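Local coordinates for protein type 3 secretion system chaperone YscE (Yersinia pestis, PDB 2P58) that acts with YscG as a heterodimeric chaperone that keeps the type III secretion needle protein YscF from polymerizing prematurely in the bacterial cytoplasm, at residues A[27-31]-A[43-47]. Residues are numbered along the deposited sequence; the frame is centred on the assembly and turned at random.
Sequences LKKDM and WQRES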
ATOM      1  N   LEU A  27      -1.172  -4.722  24.104  1.00 15.72           N
ATOM      2  CA  LEU A  27      -2.554  -4.980  23.699  1.00 15.63           C
ATOM      3  C   LEU A  27      -3.073  -6.248  24.394  1.00 16.17           C
ATOM      4  O   LEU A  27      -4.201  -6.275  24.895  1.00 16.27           O
ATOM      5  CB  LEU A  27      -2.611  -5.156  22.170  1.00 16.40           C
ATOM      6  CG  LEU A  27      -3.966  -5.544  21.588  1.00 17.84           C
ATOM      7  CD1 LEU A  27      -5.016  -4.500  21.968  1.00 18.40           C
ATOM      8  CD2 LEU A  27      -3.822  -5.648  20.056  1.00 17.82           C
ATOM      9  N   LYS A  28      -2.256  -7.294  24.489  1.00 16.59           N
ATOM     10  CA  LYS A  28      -2.765  -8.495  25.144  1.00 18.39           C
ATOM     11  C   LYS A  28      -3.018  -8.221  26.624  1.00 17.22           C
ATOM     12  O   LYS A  28      -3.923  -8.803  27.220  1.00 15.49           O
ATOM     13  CB  LYS A  28      -1.808  -9.660  24.957  1.00 20.22           C
ATOM     14  CG  LYS A  28      -1.767 -10.148  23.507  1.00 24.15           C
ATOM     15  CD  LYS A  28      -0.756 -11.261  23.380  1.00 27.34           C
ATOM     16  CE  LYS A  28      -0.760 -11.850  21.998  1.00 29.82           C
ATOM     17  NZ  LYS A  28       0.266 -12.915  21.925  1.00 32.77           N
ATOM     18  N   LYS A  29      -2.225  -7.330  27.221  1.00 18.52           N
ATOM     19  CA  LYS A  29      -2.461  -6.942  28.624  1.00 20.56           C
ATOM     20  C   LYS A  29      -3.746  -6.090  28.717  1.00 21.71           C
ATOM     21  O   LYS A  29      -4.544  -6.240  29.656  1.00 21.08           O
ATOM     22  CB  LYS A  29      -1.254  -6.179  29.175  1.00 22.34           C
ATOM     23  CG  LYS A  29      -0.085  -7.109  29.418  1.00 27.44           C
ATOM     24  CD  LYS A  29       1.138  -6.371  29.978  1.00 33.03           C
ATOM     25  CE  LYS A  29       2.393  -7.264  29.945  1.00 33.59           C
ATOM     26  NZ  LYS A  29       3.614  -6.394  30.048  1.00 36.08           N
ATOM     27  N   ASP A  30      -3.965  -5.200  27.748  1.00 19.99           N
ATOM     28  CA  ASP A  30      -5.195  -4.407  27.757  1.00 19.59           C
ATOM     29  C   ASP A  30      -6.414  -5.344  27.607  1.00 17.32           C
ATOM     30  O   ASP A  30      -7.468  -5.091  28.154  1.00 18.42           O
ATOM     31  CB  ASP A  30      -5.240  -3.384  26.592  1.00 22.55           C
ATOM     32  CG  ASP A  30      -4.235  -2.242  26.755  1.00 28.34           C
ATOM     33  OD1 ASP A  30      -3.682  -2.070  27.862  1.00 30.13           O
ATOM     34  OD2 ASP A  30      -4.003  -1.508  25.762  1.00 30.32           O
HETATM   35  N   MSE A  31      -6.263  -6.429  26.862  1.00 15.71           N
HETATM   36  CA  MSE A  31      -7.371  -7.345  26.660  1.00 17.60           C
HETATM   37  C   MSE A  31      -7.730  -8.173  27.909  1.00 19.47           C
HETATM   38  O   MSE A  31      -8.697  -8.947  27.898  1.00 18.46           O
HETATM   39  CB  MSE A  31      -7.073  -8.259  25.469  1.00 16.48           C
HETATM   40  CG  MSE A  31      -6.961  -7.471  24.127  1.00 15.82           C
HETATM   41 SE   MSE A  31      -6.460  -8.472  22.644  1.00 13.62          SE
HETATM   42  CE  MSE A  31      -7.872  -9.402  22.444  1.00 18.19           C
ATOM     43  N   TRP A  43     -10.017  -4.558  19.543  1.00 16.63           N
ATOM     44  CA  TRP A  43      -8.751  -5.172  19.956  1.00 18.08           C
ATOM     45  C   TRP A  43      -8.348  -6.397  19.130  1.00 17.55           C
ATOM     46  O   TRP A  43      -7.153  -6.594  18.875  1.00 20.14           O
ATOM     47  CB  TRP A  43      -8.812  -5.553  21.439  1.00 15.48           C
ATOM     48  CG  TRP A  43      -8.773  -4.387  22.394  1.00 17.10           C
ATOM     49  CD1 TRP A  43      -8.123  -3.183  22.222  1.00 16.07           C
ATOM     50  CD2 TRP A  43      -9.265  -4.385  23.737  1.00 15.99           C
ATOM     51  NE1 TRP A  43      -8.175  -2.447  23.381  1.00 16.29           N
ATOM     52  CE2 TRP A  43      -8.862  -3.160  24.329  1.00 17.55           C
ATOM     53  CE3 TRP A  43     -10.005  -5.303  24.500  1.00 15.29           C
ATOM     54  CZ2 TRP A  43      -9.170  -2.827  25.657  1.00 17.74           C
ATOM     55  CZ3 TRP A  43     -10.313  -4.971  25.819  1.00 16.00           C
ATOM     56  CH2 TRP A  43      -9.890  -3.737  26.380  1.00 14.17           C
ATOM     57  N   GLN A  44      -9.309  -7.234  18.737  1.00 16.91           N
ATOM     58  CA  GLN A  44      -9.014  -8.419  17.924  1.00 18.82           C
ATOM     59  C   GLN A  44      -8.449  -7.972  16.571  1.00 18.36           C
ATOM     60  O   GLN A  44      -7.500  -8.569  16.068  1.00 17.34           O
ATOM     61  CB  GLN A  44     -10.260  -9.273  17.675  1.00 21.00           C
ATOM     62  CG  GLN A  44     -10.066 -10.503  16.722  1.00 27.02           C
ATOM     63  CD  GLN A  44     -10.202 -10.201  15.197  1.00 34.20           C
ATOM     64  OE1 GLN A  44     -11.096  -9.466  14.755  1.00 36.83           O
ATOM     65  NE2 GLN A  44      -9.325 -10.812  14.392  1.00 36.95           N
ATOM     66  N   ARG A  45      -9.019  -6.913  16.008  1.00 16.10           N
ATOM     67  CA  ARG A  45      -8.537  -6.422  14.714  1.00 16.41           C
ATOM     68  C   ARG A  45      -7.115  -5.938  14.823  1.00 12.97           C
ATOM     69  O   ARG A  45      -6.290  -6.178  13.929  1.00 12.15           O
ATOM     70  CB  ARG A  45      -9.371  -5.231  14.232  1.00 19.03           C
ATOM     71  CG  ARG A  45      -9.958  -5.424  12.865  1.00 28.81           C
ATOM     72  CD  ARG A  45     -11.074  -6.435  12.972  1.00 31.46           C
ATOM     73  NE  ARG A  45     -12.249  -5.996  12.213  1.00 37.35           N
ATOM     74  CZ  ARG A  45     -13.504  -6.337  12.492  1.00 39.40           C
ATOM     75  NH1 ARG A  45     -13.793  -7.129  13.525  1.00 39.98           N
ATOM     76  NH2 ARG A  45     -14.482  -5.879  11.729  1.00 42.13           N
ATOM     77  N   GLU A  46      -6.841  -5.201  15.893  1.00 13.25           N
ATOM     78  CA  GLU A  46      -5.500  -4.671  16.085  1.00 13.95           C
ATOM     79  C   GLU A  46      -4.530  -5.799  16.330  1.00 13.51           C
ATOM     80  O   GLU A  46      -3.432  -5.810  15.784  1.00 13.60           O
ATOM     81  CB  GLU A  46      -5.421  -3.662  17.256  1.00 16.55           C
ATOM     82  CG  GLU A  46      -4.129  -2.866  17.128  1.00 22.39           C
ATOM     83  CD  GLU A  46      -3.826  -1.934  18.273  1.00 27.62           C
ATOM     84  OE1 GLU A  46      -4.711  -1.695  19.109  1.00 25.64           O
ATOM     85  OE2 GLU A  46      -2.672  -1.442  18.313  1.00 32.95           O
ATOM     86  N   SER A  47      -4.927  -6.746  17.171  1.00 13.68           N
ATOM     87  CA  SER A  47      -4.061  -7.872  17.475  1.00 15.16           C
ATOM     88  C   SER A  47      -3.681  -8.648  16.201  1.00 15.68           C
ATOM     89  O   SER A  47      -2.514  -8.989  15.998  1.00 15.73           O
ATOM     90  CB  SER A  47      -4.751  -8.810  18.486  1.00 16.39           C
ATOM     91  OG  SER A  47      -3.854  -9.870  18.801  1.00 25.45           O
TER
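Two antiparallel helices joined by a short loop form a helical hairpin, and in this chaperone subunit an indole packs across the interface close to the loop. Trp43 of helix 37-60 lies against residues 27-31, near the C-terminal end of helix 10-30: Met31 CA sits over one face, 4.3 Å from the centroid of the Trp43 six-membered ring, a CH-pi contact, while Asp30 O approaches Trp43 CH2 at 3.3 Å. The selenomethionine Met31 adds an oblique Met-aromatic contact, its SE 5.5 Å from the centroid of the Trp43 five-membered ring. One turn back, Leu27 CD1 meets Trp43 CD1 at 3.4 Å, and Leu27 CD2 reaches Ser47 N at 3.3 Å and Glu46 CB at 3.8 Å. No hydrogen bond links the segments. The carboxylate of Asp30 forms salt bridges with Lys26 and Arg33. The contact thus joins helix 10-30 to helix 37-60 beside their connecting loop, where Tyr40 meets Trp43 edge-to-face, while Arg45 and Glu46 pack on an apolar and an aromatic side chain of the neighbouring YscG subunit.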